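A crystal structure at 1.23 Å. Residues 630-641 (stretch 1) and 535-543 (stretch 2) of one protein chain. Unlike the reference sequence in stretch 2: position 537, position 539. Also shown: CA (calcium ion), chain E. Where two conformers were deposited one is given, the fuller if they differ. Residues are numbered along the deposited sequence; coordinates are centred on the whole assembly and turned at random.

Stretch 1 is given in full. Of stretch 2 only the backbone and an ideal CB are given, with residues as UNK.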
# COMPACT_ATOMS: atom_id res chain seq x y z
N PHE A 630 9.80 -13.71 -24.16
CA PHE A 630 10.55 -12.92 -23.19
C PHE A 630 11.82 -13.65 -22.72
O PHE A 630 12.80 -13.02 -22.39
CB PHE A 630 9.66 -12.57 -22.02
CG PHE A 630 10.35 -11.81 -20.91
CD1 PHE A 630 10.56 -10.45 -21.02
CD2 PHE A 630 10.83 -12.47 -19.79
CE1 PHE A 630 11.18 -9.73 -20.02
CE2 PHE A 630 11.45 -11.75 -18.77
CZ PHE A 630 11.65 -10.39 -18.91
N ASN A 631 11.77 -14.98 -22.63
CA ASN A 631 12.90 -15.71 -22.14
C ASN A 631 14.13 -15.56 -23.03
O ASN A 631 15.23 -15.78 -22.56
CB ASN A 631 12.55 -17.19 -21.98
CG ASN A 631 11.70 -17.47 -20.77
OD1 ASN A 631 11.53 -16.59 -19.89
ND2 ASN A 631 11.11 -18.67 -20.71
N ALA A 632 13.95 -15.14 -24.29
CA ALA A 632 15.08 -14.90 -25.17
C ALA A 632 15.97 -13.76 -24.65
O ALA A 632 17.15 -13.67 -25.00
CB ALA A 632 14.61 -14.60 -26.58
N PHE A 633 15.40 -12.85 -23.83
CA PHE A 633 16.19 -11.75 -23.29
C PHE A 633 17.21 -12.21 -22.24
O PHE A 633 18.16 -11.51 -21.95
CB PHE A 633 15.31 -10.73 -22.55
CG PHE A 633 14.23 -10.04 -23.36
CD1 PHE A 633 14.01 -10.32 -24.70
CD2 PHE A 633 13.44 -9.07 -22.74
CE1 PHE A 633 12.96 -9.64 -25.39
CE2 PHE A 633 12.42 -8.41 -23.43
CZ PHE A 633 12.22 -8.68 -24.77
N LEU A 634 16.97 -13.40 -21.67
CA LEU A 634 17.70 -13.90 -20.52
C LEU A 634 18.75 -14.88 -20.98
O LEU A 634 18.51 -16.08 -21.10
CB LEU A 634 16.71 -14.58 -19.56
CG LEU A 634 15.60 -13.68 -19.05
CD1 LEU A 634 14.51 -14.50 -18.34
CD2 LEU A 634 16.17 -12.59 -18.14
N ASP A 635 19.93 -14.34 -21.24
CA ASP A 635 21.03 -15.11 -21.83
C ASP A 635 22.34 -14.83 -21.12
O ASP A 635 23.42 -14.87 -21.69
CB ASP A 635 21.09 -14.92 -23.36
CG ASP A 635 20.99 -13.48 -23.79
OD1 ASP A 635 20.72 -13.25 -25.00
OD2 ASP A 635 21.17 -12.54 -23.00
N ASP A 636 22.23 -14.64 -19.79
CA ASP A 636 23.36 -14.65 -18.87
C ASP A 636 24.34 -13.52 -19.14
O ASP A 636 25.51 -13.61 -18.78
CB ASP A 636 24.11 -16.00 -18.94
CG ASP A 636 25.13 -16.16 -17.86
OD1 ASP A 636 24.78 -15.81 -16.68
OD2 ASP A 636 26.30 -16.67 -18.11
N GLU A 637 23.86 -12.43 -19.69
CA GLU A 637 24.75 -11.33 -19.99
C GLU A 637 25.15 -10.59 -18.72
O GLU A 637 24.40 -10.53 -17.76
CB GLU A 637 24.14 -10.37 -21.00
CG GLU A 637 24.03 -10.97 -22.40
CD GLU A 637 23.35 -10.05 -23.39
OE1 GLU A 637 22.25 -9.58 -23.09
OE2 GLU A 637 23.91 -9.83 -24.49
N SER A 638 26.37 -10.09 -18.71
CA SER A 638 26.83 -9.29 -17.59
C SER A 638 25.98 -8.03 -17.42
O SER A 638 25.67 -7.34 -18.38
CB SER A 638 28.28 -8.86 -17.78
OG SER A 638 28.71 -8.04 -16.70
N LEU A 639 25.65 -7.75 -16.18
CA LEU A 639 24.96 -6.52 -15.81
C LEU A 639 25.88 -5.61 -14.98
O LEU A 639 25.45 -4.62 -14.41
CB LEU A 639 23.71 -6.85 -14.97
CG LEU A 639 22.65 -7.70 -15.66
CD1 LEU A 639 21.56 -8.06 -14.65
CD2 LEU A 639 22.08 -7.05 -16.89
N ASP A 640 27.16 -5.99 -14.90
CA ASP A 640 28.09 -5.36 -13.97
C ASP A 640 28.72 -4.14 -14.66
O ASP A 640 29.79 -4.21 -15.20
CB ASP A 640 29.14 -6.42 -13.57
CG ASP A 640 29.97 -6.02 -12.39
OD1 ASP A 640 29.83 -4.89 -11.92
OD2 ASP A 640 30.81 -6.77 -11.87
N GLY A 641 27.98 -3.03 -14.68
CA GLY A 641 28.41 -1.81 -15.38
C GLY A 641 27.85 -1.81 -16.80
O GLY A 641 28.59 -1.91 -17.78
N UNK A 535 25.18 -7.39 -2.19
CA UNK A 535 25.49 -8.38 -3.20
C UNK A 535 25.16 -7.81 -4.56
O UNK A 535 24.11 -7.27 -4.74
CB UNK A 535 24.73 -9.68 -2.95
N UNK A 536 26.07 -7.95 -5.51
CA UNK A 536 25.87 -7.45 -6.87
C UNK A 536 25.23 -8.53 -7.72
O UNK A 536 25.65 -9.65 -7.69
CB UNK A 536 27.19 -6.99 -7.49
N UNK A 537 24.19 -8.16 -8.46
CA UNK A 537 23.58 -9.03 -9.48
C UNK A 537 24.48 -8.93 -10.73
O UNK A 537 24.35 -8.01 -11.54
CB UNK A 537 22.14 -8.62 -9.79
N UNK A 538 25.45 -9.84 -10.84
CA UNK A 538 26.49 -9.73 -11.86
C UNK A 538 26.02 -10.06 -13.27
O UNK A 538 26.60 -9.57 -14.22
CB UNK A 538 27.66 -10.65 -11.50
N UNK A 539 24.99 -10.91 -13.38
CA UNK A 539 24.56 -11.50 -14.64
C UNK A 539 23.06 -11.57 -14.67
O UNK A 539 22.44 -11.65 -13.62
CB UNK A 539 25.17 -12.89 -14.84
N UNK A 540 22.49 -11.58 -15.86
CA UNK A 540 21.08 -11.84 -16.02
C UNK A 540 20.79 -13.24 -15.43
O UNK A 540 21.48 -14.21 -15.72
CB UNK A 540 20.67 -11.75 -17.49
N UNK A 541 19.72 -13.31 -14.64
CA UNK A 541 19.32 -14.55 -13.97
C UNK A 541 18.04 -15.06 -14.64
O UNK A 541 17.02 -14.37 -14.66
CB UNK A 541 19.11 -14.33 -12.47
N UNK A 542 18.09 -16.24 -15.23
CA UNK A 542 16.93 -16.81 -15.89
C UNK A 542 15.73 -16.94 -14.95
O UNK A 542 14.60 -16.84 -15.37
CB UNK A 542 17.29 -18.18 -16.47
N UNK A 543 16.00 -17.17 -13.67
CA UNK A 543 14.95 -17.35 -12.66
C UNK A 543 14.24 -16.06 -12.29
O UNK A 543 13.21 -16.08 -11.61
CB UNK A 543 15.55 -17.97 -11.40
CA CA E . 20.22 -10.47 -22.40

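Position 535 lies on an extended backbone (phi/psi -124/132), and nothing of stretch 1 comes within 5.5 Å of its ideal CB, so stretch 1 sets no preference; the residue is Glu-535. At 536 the CB points toward stretch 1 but also has nothing within 5.5 Å, leaving room for side chains of several sizes. Val-536 fills it lightly, CG1 lying 4.4 Å from Asp-640 OD1.

Position 537 points sideways, its ideal CB 4.9 Å from Leu-639 CD1; an apolar residue would suit. Phe-537, which differs from the reference sequence, leads its ring away.

At 538 the backbone does the work: Leu-639 N donates to O of 538 at 2.8 Å and 170°. The sideways CB is 4.9 Å from Asp-640 CB, where a polar or small residue is plausible and the nearby carboxylate gives an acid no encouragement. The deposited residue is nevertheless Glu-538, its CG 4.5 Å from Asp-640 OD2.

Position 539 forms the single beta bridge, with Ser-638 (CA-CA 4.3 Å). Its CB points away overall, yet the ideal CB lies 3.5 Å from Asp-636 OD1 and 3.8 Å from Glu-637 O. Acceptors so near favour a donor: Asn, Gln, Ser, Lys or Arg. Asn-539, another difference from the reference, sends ND2 to Asp-636 O (3.0 Å, 165°).

Position 540 is the most constrained. Its N donates to Glu-637 O at 2.9 Å, and its CB points toward stretch 1. The calcium ion is about 5.1 Å from the ideal CB, and the visible ligands Phe-633 O, Asp-635 OD2 and Glu-637 OE1 leave part of its shell unfilled. An acid is expected, and Glu has the reach to bind through both oxygens. Glu-540 does so, OE1 and OE2 each 2.5 Å from the calcium ion. OE1 also accepts from Asp-635 N and Glu-637 N, both 3.1 Å away. Its 2.9 Å approach to Asp-635 OD2 reflects shared coordination, not a hydrogen bond.

Position 541 points away, so stretch 1 sets no preference; Asp-541 OD1 accepts from N of 543 (3.0 Å).

At 542 the sideways CB sits 4.8 Å from Leu-634 CB, with Asn-631 beyond. A long apolar or aromatic side chain could span both. Phe-542 brings CD1 to 3.9 Å from Leu-634 CB and CZ to 3.7 Å from Asn-631 ND2, both oblique to the ring.

Position 543 points away and is unconstrained by stretch 1; it is Asn-543.

Stretch 2 (535-543) EVFENEDFN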
# COMPACT_ATOMS: atom_id res chain seq x y z
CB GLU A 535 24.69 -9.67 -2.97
CG GLU A 535 24.90 -10.30 -1.61
CD GLU A 535 24.20 -11.65 -1.42
OE1 GLU A 535 23.27 -11.98 -2.18
OE2 GLU A 535 24.58 -12.35 -0.46
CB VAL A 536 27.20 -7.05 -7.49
CG1 VAL A 536 27.02 -6.57 -8.94
CG2 VAL A 536 27.86 -5.99 -6.65
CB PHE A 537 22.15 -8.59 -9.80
CG PHE A 537 21.16 -8.87 -8.72
CD1 PHE A 537 20.61 -7.85 -8.01
CD2 PHE A 537 20.69 -10.14 -8.49
CE1 PHE A 537 19.70 -8.07 -7.02
CE2 PHE A 537 19.72 -10.36 -7.52
CZ PHE A 537 19.25 -9.33 -6.77
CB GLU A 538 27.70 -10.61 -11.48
CG GLU A 538 28.37 -10.15 -10.20
CD GLU A 538 29.67 -10.87 -9.89
OE1 GLU A 538 30.06 -11.80 -10.64
OE2 GLU A 538 30.32 -10.49 -8.91
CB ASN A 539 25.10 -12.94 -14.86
CG ASN A 539 26.56 -12.99 -15.03
OD1 ASN A 539 27.30 -12.90 -14.06
ND2 ASN A 539 27.03 -13.14 -16.28
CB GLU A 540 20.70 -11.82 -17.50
CG GLU A 540 20.86 -10.48 -18.14
CD GLU A 540 20.66 -10.48 -19.65
OE1 GLU A 540 20.95 -11.53 -20.29
OE2 GLU A 540 20.22 -9.43 -20.18
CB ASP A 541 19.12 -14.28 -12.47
CG ASP A 541 18.92 -15.53 -11.67
OD1 ASP A 541 18.56 -16.62 -12.22
OD2 ASP A 541 19.17 -15.52 -10.45
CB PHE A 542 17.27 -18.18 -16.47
CG PHE A 542 16.19 -18.74 -17.32
CD1 PHE A 542 16.05 -18.35 -18.64
CD2 PHE A 542 15.26 -19.62 -16.78
CE1 PHE A 542 15.02 -18.83 -19.40
CE2 PHE A 542 14.21 -20.11 -17.56
CZ PHE A 542 14.11 -19.74 -18.86
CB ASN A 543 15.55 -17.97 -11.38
CG ASN A 543 16.04 -19.36 -11.59
OD1 ASN A 543 15.58 -20.07 -12.46
ND2 ASN A 543 16.98 -19.76 -10.76
O HOH W 1 24.97 -5.33 -11.73
O HOH W 2 29.27 -10.27 -15.06
O HOH W 3 19.98 -15.38 -18.05
O HOH W 4 22.79 -16.34 -14.73
O HOH W 5 19.64 -10.73 -24.74
O HOH W 6 19.27 -8.33 -22.93
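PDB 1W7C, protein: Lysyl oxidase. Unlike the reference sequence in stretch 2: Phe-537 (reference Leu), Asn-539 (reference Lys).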